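Local structure of cGAS/DncV-like nucleotidyltransferase in E. coli homolog (Elizabethkingia meningoseptica ATCC 13253 = NBRC 12535, 6E0O) at residues A[41-46]-A[65-70]; A[100-105]-A[137-142]. The protein synthesises cyclic dinucleotide second messengers from nucleoside triphosphates with magnesium, as the signal-making enzyme of a CBASS antiphage defence system. All coordinates share one frame; numbering follows the deposited sequence.

Interaction 1 of 2, residues A[41-46]-A[65-70]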
ATOM      1  N   ARG A  41     -12.653 -14.404 -16.768  1.00 13.65           N
ATOM      2  CA  ARG A  41     -11.352 -15.035 -16.606  1.00 13.86           C
ATOM      3  C   ARG A  41     -10.433 -14.280 -15.661  1.00 12.85           C
ATOM      4  O   ARG A  41      -9.321 -14.757 -15.397  1.00 14.53           O
ATOM      5  CB  ARG A  41     -10.687 -15.193 -17.971  1.00 15.21           C
ATOM      6  CG  ARG A  41     -11.462 -16.114 -18.902  1.00 18.97           C
ATOM      7  CD  ARG A  41     -10.746 -16.249 -20.223  1.00 23.75           C
ATOM      8  NE  ARG A  41     -10.870 -15.046 -21.032  1.00 27.96           N
ATOM      9  CZ  ARG A  41      -9.941 -14.609 -21.877  1.00 30.75           C
ATOM     10  NH1 ARG A  41      -8.794 -15.263 -22.012  1.00 31.71           N
ATOM     11  NH2 ARG A  41     -10.157 -13.507 -22.581  1.00 30.87           N
ATOM     12  N   VAL A  42     -10.872 -13.132 -15.144  1.00 12.60           N
ATOM     13  CA  VAL A  42     -10.106 -12.359 -14.177  1.00 12.30           C
ATOM     14  C   VAL A  42     -10.941 -12.083 -12.935  1.00 12.06           C
ATOM     15  O   VAL A  42     -12.170 -11.994 -12.994  1.00 13.53           O
ATOM     16  CB  VAL A  42      -9.601 -11.023 -14.772  1.00 12.05           C
ATOM     17  CG1 VAL A  42      -8.665 -11.283 -15.931  1.00 13.76           C
ATOM     18  CG2 VAL A  42     -10.771 -10.137 -15.213  1.00 13.06           C
ATOM     19  N   THR A  43     -10.249 -11.933 -11.810  1.00 12.28           N
ATOM     20  CA  THR A  43     -10.813 -11.330 -10.609  1.00 11.11           C
ATOM     21  C   THR A  43     -10.261  -9.914 -10.530  1.00 11.20           C
ATOM     22  O   THR A  43      -9.049  -9.714 -10.650  1.00 13.10           O
ATOM     23  CB  THR A  43     -10.381 -12.099  -9.358  1.00 12.13           C
ATOM     24  OG1 THR A  43     -10.900 -13.431  -9.391  1.00 13.24           O
ATOM     25  CG2 THR A  43     -10.882 -11.425  -8.087  1.00 13.33           C
ATOM     26  N   ILE A  44     -11.138  -8.935 -10.340  1.00 11.42           N
ATOM     27  CA  ILE A  44     -10.737  -7.544 -10.163  1.00 10.94           C
ATOM     28  C   ILE A  44     -10.974  -7.176  -8.705  1.00 11.93           C
ATOM     29  O   ILE A  44     -12.044  -7.454  -8.156  1.00 12.86           O
ATOM     30  CB  ILE A  44     -11.480  -6.610 -11.138  1.00 12.69           C
ATOM     31  CG1 ILE A  44     -11.032  -6.905 -12.580  1.00 14.32           C
ATOM     32  CG2 ILE A  44     -11.226  -5.162 -10.772  1.00 14.44           C
ATOM     33  CD1 ILE A  44     -11.867  -6.225 -13.661  1.00 16.76           C
ATOM     34  N   PHE A  45      -9.964  -6.580  -8.076  1.00 11.76           N
ATOM     35  CA  PHE A  45     -10.046  -6.194  -6.674  1.00 11.85           C
ATOM     36  C   PHE A  45      -9.083  -5.045  -6.442  1.00 12.33           C
ATOM     37  O   PHE A  45      -8.282  -4.703  -7.309  1.00 13.05           O
ATOM     38  CB  PHE A  45      -9.791  -7.379  -5.747  1.00 13.12           C
ATOM     39  CG  PHE A  45      -8.386  -7.914  -5.774  1.00 12.34           C
ATOM     40  CD1 PHE A  45      -8.009  -8.908  -6.670  1.00 14.76           C
ATOM     41  CD2 PHE A  45      -7.450  -7.455  -4.863  1.00 12.73           C
ATOM     42  CE1 PHE A  45      -6.712  -9.425  -6.662  1.00 15.58           C
ATOM     43  CE2 PHE A  45      -6.161  -7.958  -4.845  1.00 13.90           C
ATOM     44  CZ  PHE A  45      -5.788  -8.942  -5.743  1.00 15.36           C
ATOM     45  N   LEU A  46      -9.177  -4.433  -5.265  1.00 12.48           N
ATOM     46  CA  LEU A  46      -8.317  -3.312  -4.937  1.00 11.81           C
ATOM     47  C   LEU A  46      -7.185  -3.745  -4.015  1.00 12.08           C
ATOM     48  O   LEU A  46      -7.330  -4.642  -3.182  1.00 13.10           O
ATOM     49  CB  LEU A  46      -9.103  -2.195  -4.244  1.00 13.64           C
ATOM     50  CG  LEU A  46     -10.292  -1.626  -5.009  1.00 13.88           C
ATOM     51  CD1 LEU A  46     -10.877  -0.428  -4.239  1.00 17.87           C
ATOM     52  CD2 LEU A  46      -9.914  -1.242  -6.438  1.00 15.67           C
ATOM     53  N   VAL A  65      -6.273  -4.235  -9.117  1.00 10.86           N
ATOM     54  CA  VAL A  65      -5.605  -5.478  -9.473  1.00 10.53           C
ATOM     55  C   VAL A  65      -6.502  -6.269 -10.414  1.00 10.89           C
ATOM     56  O   VAL A  65      -7.704  -6.419 -10.165  1.00 11.49           O
ATOM     57  CB  VAL A  65      -5.275  -6.300  -8.218  1.00 11.48           C
ATOM     58  CG1 VAL A  65      -4.524  -7.559  -8.622  1.00 12.19           C
ATOM     59  CG2 VAL A  65      -4.471  -5.491  -7.212  1.00 13.22           C
ATOM     60  N   MET A  66      -5.923  -6.767 -11.503  1.00 10.47           N
ATOM     61  CA  MET A  66      -6.634  -7.642 -12.432  1.00 11.39           C
ATOM     62  C   MET A  66      -5.909  -8.980 -12.440  1.00 10.78           C
ATOM     63  O   MET A  66      -4.889  -9.138 -13.118  1.00 11.32           O
ATOM     64  CB  MET A  66      -6.713  -7.054 -13.831  1.00 11.50           C
ATOM     65  CG  MET A  66      -7.637  -7.859 -14.729  1.00 11.91           C
ATOM     66  SD  MET A  66      -7.439  -7.605 -16.489  1.00 13.67           S
ATOM     67  CE  MET A  66      -5.985  -8.596 -16.785  1.00 13.34           C
ATOM     68  N   ARG A  67      -6.435  -9.942 -11.692  1.00 11.04           N
ATOM     69  CA  ARG A  67      -5.800 -11.243 -11.521  1.00 11.05           C
ATOM     70  C   ARG A  67      -6.370 -12.212 -12.553  1.00 10.77           C
ATOM     71  O   ARG A  67      -7.536 -12.616 -12.468  1.00 11.86           O
ATOM     72  CB  ARG A  67      -6.054 -11.754 -10.106  1.00 10.82           C
ATOM     73  CG  ARG A  67      -5.327 -13.049  -9.769  1.00 11.48           C
ATOM     74  CD  ARG A  67      -5.709 -13.554  -8.384  1.00 12.74           C
ATOM     75  NE  ARG A  67      -7.115 -13.945  -8.316  1.00 12.59           N
ATOM     76  CZ  ARG A  67      -7.768 -14.159  -7.185  1.00 13.33           C
ATOM     77  NH1 ARG A  67      -7.137 -14.019  -6.027  1.00 15.32           N
ATOM     78  NH2 ARG A  67      -9.048 -14.491  -7.207  1.00 14.06           N
ATOM     79  N   TYR A  68      -5.554 -12.571 -13.541  1.00 11.86           N
ATOM     80  CA  TYR A  68      -5.954 -13.542 -14.545  1.00 12.59           C
ATOM     81  C   TYR A  68      -5.813 -14.905 -13.892  1.00 13.06           C
ATOM     82  O   TYR A  68      -4.705 -15.322 -13.540  1.00 15.00           O
ATOM     83  CB  TYR A  68      -5.088 -13.428 -15.796  1.00 13.52           C
ATOM     84  CG  TYR A  68      -5.655 -14.273 -16.908  1.00 14.91           C
ATOM     85  CD1 TYR A  68      -5.385 -15.630 -16.980  1.00 17.06           C
ATOM     86  CD2 TYR A  68      -6.504 -13.722 -17.855  1.00 16.37           C
ATOM     87  CE1 TYR A  68      -5.921 -16.411 -17.983  1.00 18.70           C
ATOM     88  CE2 TYR A  68      -7.050 -14.490 -18.854  1.00 18.55           C
ATOM     89  CZ  TYR A  68      -6.758 -15.833 -18.915  1.00 19.50           C
ATOM     90  OH  TYR A  68      -7.311 -16.581 -19.927  1.00 24.14           O
ATOM     91  N   ASP A  69      -6.929 -15.595 -13.702  1.00 13.95           N
ATOM     92  CA  ASP A  69      -6.916 -16.733 -12.791  1.00 15.54           C
ATOM     93  C   ASP A  69      -7.839 -17.852 -13.243  1.00 15.81           C
ATOM     94  O   ASP A  69      -8.235 -18.683 -12.418  1.00 16.72           O
ATOM     95  CB  ASP A  69      -7.262 -16.274 -11.384  1.00 15.39           C
ATOM     96  CG  ASP A  69      -8.589 -15.556 -11.318  1.00 15.00           C
ATOM     97  OD1 ASP A  69      -9.381 -15.678 -12.278  1.00 15.65           O
ATOM     98  OD2 ASP A  69      -8.842 -14.874 -10.311  1.00 15.18           O
ATOM     99  N   ASP A  70      -8.152 -17.907 -14.535  1.00 17.61           N
ATOM    100  CA  ASP A  70      -9.050 -18.920 -15.070  1.00 19.17           C
ATOM    101  C   ASP A  70      -8.623 -20.330 -14.687  1.00 18.33           C
ATOM    102  O   ASP A  70      -9.478 -21.182 -14.440  1.00 21.85           O
ATOM    103  CB  ASP A  70      -9.098 -18.758 -16.594  1.00 21.77           C
ATOM    104  CG  ASP A  70     -10.108 -19.656 -17.255  1.00 24.78           C
ATOM    105  OD1 ASP A  70     -11.287 -19.641 -16.849  1.00 25.43           O
ATOM    106  OD2 ASP A  70      -9.719 -20.363 -18.209  1.00 31.37           O
TER

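Interaction 2 of 2, residues A[100-105]-A[137-142]. With nucleotides of chain B.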
ATOM      1  N   GLU A 100       2.224 -11.354 -22.677  1.00 16.81           N
ATOM      2  CA  GLU A 100       0.979 -11.299 -23.434  1.00 15.64           C
ATOM      3  C   GLU A 100      -0.148 -10.743 -22.577  1.00 14.73           C
ATOM      4  O   GLU A 100      -0.962  -9.946 -23.053  1.00 15.24           O
ATOM      5  CB  GLU A 100       0.600 -12.698 -23.915  1.00 19.17           C
ATOM      6  CG  GLU A 100       1.544 -13.365 -24.867  1.00 28.20           C
ATOM      7  CD  GLU A 100       1.149 -14.821 -25.081  1.00 34.88           C
ATOM      8  OE1 GLU A 100       1.746 -15.708 -24.431  1.00 37.24           O
ATOM      9  OE2 GLU A 100       0.208 -15.069 -25.862  1.00 38.71           O
ATOM     10  N   LEU A 101      -0.232 -11.179 -21.314  1.00 14.69           N
ATOM     11  CA  LEU A 101      -1.272 -10.661 -20.428  1.00 12.85           C
ATOM     12  C   LEU A 101      -1.181  -9.145 -20.308  1.00 12.92           C
ATOM     13  O   LEU A 101      -2.187  -8.443 -20.439  1.00 12.68           O
ATOM     14  CB  LEU A 101      -1.180 -11.306 -19.046  1.00 13.87           C
ATOM     15  CG  LEU A 101      -2.181 -10.765 -18.024  1.00 13.38           C
ATOM     16  CD1 LEU A 101      -3.618 -11.064 -18.425  1.00 15.07           C
ATOM     17  CD2 LEU A 101      -1.886 -11.340 -16.644  1.00 14.96           C
ATOM     18  N   LYS A 102       0.019  -8.621 -20.054  1.00 12.54           N
ATOM     19  CA  LYS A 102       0.144  -7.184 -19.842  1.00 12.03           C
ATOM     20  C   LYS A 102      -0.140  -6.422 -21.127  1.00 12.51           C
ATOM     21  O   LYS A 102      -0.780  -5.366 -21.101  1.00 13.00           O
ATOM     22  CB  LYS A 102       1.517  -6.849 -19.262  1.00 13.65           C
ATOM     23  CG  LYS A 102       1.663  -5.392 -18.883  1.00 13.01           C
ATOM     24  CD  LYS A 102       2.892  -5.144 -18.042  1.00 14.02           C
ATOM     25  CE  LYS A 102       3.029  -3.689 -17.659  1.00 15.30           C
ATOM     26  NZ  LYS A 102       4.291  -3.461 -16.914  1.00 15.43           N
ATOM     27  N   ALA A 103       0.324  -6.942 -22.265  1.00 13.87           N
ATOM     28  CA  ALA A 103       0.035  -6.293 -23.542  1.00 14.57           C
ATOM     29  C   ALA A 103      -1.460  -6.295 -23.838  1.00 14.35           C
ATOM     30  O   ALA A 103      -2.010  -5.299 -24.319  1.00 14.29           O
ATOM     31  CB  ALA A 103       0.795  -6.988 -24.671  1.00 16.41           C
ATOM     32  N   ASP A 104      -2.135  -7.409 -23.558  1.00 14.61           N
ATOM     33  CA  ASP A 104      -3.571  -7.484 -23.796  1.00 14.78           C
ATOM     34  C   ASP A 104      -4.327  -6.551 -22.860  1.00 13.16           C
ATOM     35  O   ASP A 104      -5.338  -5.953 -23.248  1.00 13.57           O
ATOM     36  CB  ASP A 104      -4.045  -8.924 -23.608  1.00 17.24           C
ATOM     37  CG  ASP A 104      -3.592  -9.847 -24.726  1.00 21.79           C
ATOM     38  OD1 ASP A 104      -3.042  -9.362 -25.744  1.00 24.99           O
ATOM     39  OD2 ASP A 104      -3.787 -11.071 -24.576  1.00 25.74           O
ATOM     40  N   THR A 105      -3.845  -6.415 -21.622  1.00 12.72           N
ATOM     41  CA  THR A 105      -4.449  -5.488 -20.672  1.00 11.85           C
ATOM     42  C   THR A 105      -4.305  -4.058 -21.169  1.00 11.81           C
ATOM     43  O   THR A 105      -5.263  -3.280 -21.149  1.00 12.08           O
ATOM     44  CB  THR A 105      -3.783  -5.652 -19.303  1.00 12.34           C
ATOM     45  OG1 THR A 105      -3.953  -6.990 -18.838  1.00 13.15           O
ATOM     46  CG2 THR A 105      -4.407  -4.714 -18.292  1.00 12.77           C
ATOM     47  N   VAL A 137      -3.562  -0.035 -13.071  1.00 12.01           N
ATOM     48  CA  VAL A 137      -4.109  -1.367 -13.282  1.00 11.68           C
ATOM     49  C   VAL A 137      -2.955  -2.358 -13.242  1.00 11.14           C
ATOM     50  O   VAL A 137      -1.984  -2.224 -13.995  1.00 11.60           O
ATOM     51  CB  VAL A 137      -4.889  -1.448 -14.601  1.00 12.78           C
ATOM     52  CG1 VAL A 137      -5.385  -2.858 -14.835  1.00 13.57           C
ATOM     53  CG2 VAL A 137      -6.024  -0.443 -14.586  1.00 13.70           C
ATOM     54  N   ILE A 138      -3.065  -3.352 -12.367  1.00 11.25           N
ATOM     55  CA  ILE A 138      -1.979  -4.293 -12.104  1.00 11.29           C
ATOM     56  C   ILE A 138      -2.404  -5.670 -12.600  1.00 10.67           C
ATOM     57  O   ILE A 138      -3.024  -6.436 -11.842  1.00 11.63           O
ATOM     58  CB  ILE A 138      -1.624  -4.321 -10.610  1.00 12.30           C
ATOM     59  CG1 ILE A 138      -1.292  -2.905 -10.128  1.00 15.17           C
ATOM     60  CG2 ILE A 138      -0.456  -5.249 -10.373  1.00 13.59           C
ATOM     61  CD1 ILE A 138      -1.561  -2.681  -8.683  1.00 24.99           C
ATOM     62  N   PRO A 139      -2.125  -6.026 -13.855  1.00 10.64           N
ATOM     63  CA  PRO A 139      -2.347  -7.415 -14.280  1.00 11.04           C
ATOM     64  C   PRO A 139      -1.406  -8.344 -13.529  1.00 10.62           C
ATOM     65  O   PRO A 139      -0.258  -7.994 -13.245  1.00 11.79           O
ATOM     66  CB  PRO A 139      -2.047  -7.382 -15.785  1.00 11.62           C
ATOM     67  CG  PRO A 139      -1.104  -6.252 -15.947  1.00 12.94           C
ATOM     68  CD  PRO A 139      -1.513  -5.211 -14.920  1.00 12.19           C
ATOM     69  N   CYS A 140      -1.899  -9.537 -13.210  1.00 10.88           N
ATOM     70  CA  CYS A 140      -1.115 -10.481 -12.425  1.00 11.41           C
ATOM     71  C   CYS A 140      -1.741 -11.863 -12.521  1.00 11.17           C
ATOM     72  O   CYS A 140      -2.816 -12.043 -13.096  1.00 11.37           O
ATOM     73  CB  CYS A 140      -1.015 -10.045 -10.961  1.00 11.67           C
ATOM     74  SG  CYS A 140      -2.621  -9.929 -10.131  1.00 12.25           S
ATOM     75  N   PHE A 141      -1.035 -12.837 -11.953  1.00 11.71           N
ATOM     76  CA  PHE A 141      -1.482 -14.211 -11.838  1.00 12.36           C
ATOM     77  C   PHE A 141      -1.567 -14.608 -10.365  1.00 12.86           C
ATOM     78  O   PHE A 141      -1.038 -13.930  -9.480  1.00 13.02           O
ATOM     79  CB  PHE A 141      -0.483 -15.156 -12.521  1.00 13.80           C
ATOM     80  CG  PHE A 141      -0.383 -15.010 -14.023  1.00 14.28           C
ATOM     81  CD1 PHE A 141      -1.503 -15.085 -14.832  1.00 14.64           C
ATOM     82  CD2 PHE A 141       0.851 -14.849 -14.624  1.00 18.02           C
ATOM     83  CE1 PHE A 141      -1.389 -14.988 -16.211  1.00 17.56           C
ATOM     84  CE2 PHE A 141       0.962 -14.749 -16.003  1.00 18.65           C
ATOM     85  CZ  PHE A 141      -0.158 -14.809 -16.788  1.00 18.99           C
ATOM     86  N   VAL A 142      -2.242 -15.733 -10.113  1.00 13.06           N
ATOM     87  CA  VAL A 142      -2.218 -16.353  -8.796  1.00 12.83           C
ATOM     88  C   VAL A 142      -0.813 -16.818  -8.453  1.00 13.41           C
ATOM     89  O   VAL A 142      -0.085 -17.356  -9.298  1.00 15.39           O
ATOM     90  CB  VAL A 142      -3.190 -17.544  -8.767  1.00 13.79           C
ATOM     91  CG1 VAL A 142      -3.043 -18.352  -7.479  1.00 15.96           C
ATOM     92  CG2 VAL A 142      -4.616 -17.081  -8.939  1.00 15.16           C
TER
ATOM     93  P     A B   2       5.655   1.491  -6.992  1.00 53.75           P
ATOM     94  OP1   A B   2       6.437   0.250  -7.234  1.00 57.70           O
ATOM     95  OP2   A B   2       6.059   2.750  -7.674  1.00 58.92           O
ATOM     96  O5'   A B   2       4.140   1.192  -7.389  1.00 62.49           O
ATOM     97  C5'   A B   2       3.715   1.207  -8.750  1.00 66.22           C
ATOM     98  C4'   A B   2       2.468   0.380  -8.953  1.00 66.10           C
ATOM     99  O4'   A B   2       2.809  -1.021  -8.785  1.00 61.45           O
ATOM    100  C3'   A B   2       1.333   0.668  -7.974  1.00 67.58           C
ATOM    101  O3'   A B   2       0.072   0.518  -8.623  1.00 68.72           O
ATOM    102  C2'   A B   2       1.510  -0.413  -6.915  1.00 64.35           C
ATOM    103  O2'   A B   2       0.326  -0.764  -6.226  1.00 65.29           O
ATOM    104  C1'   A B   2       2.048  -1.583  -7.734  1.00 56.20           C
ATOM    105  N9    A B   2       2.931  -2.456  -6.960  1.00 37.46           N
ATOM    106  C8    A B   2       4.223  -2.190  -6.568  1.00 31.71           C
ATOM    107  N7    A B   2       4.776  -3.150  -5.874  1.00 24.64           N
ATOM    108  C5    A B   2       3.779  -4.113  -5.791  1.00 24.58           C
ATOM    109  C6    A B   2       3.729  -5.378  -5.174  1.00 21.77           C
ATOM    110  N6    A B   2       4.735  -5.936  -4.497  1.00 22.77           N
ATOM    111  N1    A B   2       2.584  -6.064  -5.303  1.00 23.79           N
ATOM    112  C2    A B   2       1.558  -5.537  -5.969  1.00 23.79           C
ATOM    113  N3    A B   2       1.481  -4.362  -6.592  1.00 24.49           N
ATOM    114  C4    A B   2       2.638  -3.695  -6.460  1.00 26.40           C
TER

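Interaction 1 of 2, residues A[41-46]-A[65-70]
Val65 sets its CB over the centre of the Phe45 ring, 3.7 Å from the ring centroid and 14° off the normal, a CH-pi contact. Phe45 CG sits between its own backbone N and carbonyl carbon (chi1 68°), on the side from which the ring meets Val65; Val65 CG1 presses on CZ at 3.4 Å and CG2 meets CE2. Arg67 CB lies at the edge, near the ring plane. Farther along this face Thr43 OG1 donates to Asp69 OD2 (2.7 Å) on its syn lone pair, while Arg67 NE takes the anti lone pair of the same oxygen in a salt bridge. Backbone bonds run both ways between Thr43 and Arg67 and between Phe45 and Val65, and Asp69 N bonds to Arg41 O. This antiparallel strand pair edges the nucleotidyltransferase sheet: 42-47 leads into Gln47 to Asn52, probable nucleotide ligands, and 62-68 carries Asp63 just after Asp61, both probable magnesium ligands. On the other face Val42 CB lies 3.7 Å from Met66 CG, both its methyls also against that carbon, and Ile44 CG1 flanks it more loosely. Beyond, Arg41 O lies over one Tyr68 face, offset toward the rim, and Tyr68 OH accepts a bent bond (134°) from Arg41 NH1, the guanidinium perpendicular to the ring.

Interaction 2 of 2, residues A[100-105]-A[137-142]
Leu101 drives its CD2 methyl over one face of the Phe141 ring, 4.1 Å from the centroid and 28° off the normal, a CH-pi contact made tip to tip. The methyl lies nearest the far rim of the ring, with Phe141 CE1 at 3.7 Å, and it also rests against the backbone O of Cys140 and CB of Pro139. CG of Leu101 is anti to its backbone N (chi1 177°), which turns CG toward the strand. One residue on, Lys102 gives only its aliphatic base: CG touches Pro139 CG at 4.1 Å, while the extended chain carries NZ away to a salt bridge with Asp162 and a hydrogen bond to Lys120 O. A turn after Leu101, Thr105 completes the cradle for the proline. Its OG1 meets Pro139 CB at 3.6 Å and its CG2 packs on Val137 CG1. That hydroxyl hydrogen-bonds to Leu101 O at 2.8 Å, from the face of the carbonyl plane opposite to Thr105 N, so both donors grip one oxygen and the threonine's polar end is satisfied within the helix. Ile138, on the reverse of the strand, puts CD1 3.6 Å from O3' of A2 of chain B, so the strand separates the helix from the bound nucleotide. The axes of 100-105 and 137-142 approach to 8.4 Å, running roughly antiparallel (147°), with Met66 of strand 62-68 and Phe38 of helix 21-38 both touching Leu101 and Thr105.

Overall arrangement
Interactions 1 and 2 meet in one sheet, where strand 62-68 runs parallel to 135-147; the centres of the two interactions lie about 9 Å apart. Interaction 1 is a partly buried strand pair, held by backbone hydrogen bonds and a charged cluster on one face; interaction 2 is a buried helix-on-sheet contact of apolar surfaces, with its polar groups answered within the helix or by residues beyond it. They join directly: Met66 N probably bonds to Ile138 O, and Tyr68 N to Cys140 O. Met66 also belongs to both, its CE reaching Thr105 OG1 of interaction 2, while Val65 touches Cys140 on the opposite face.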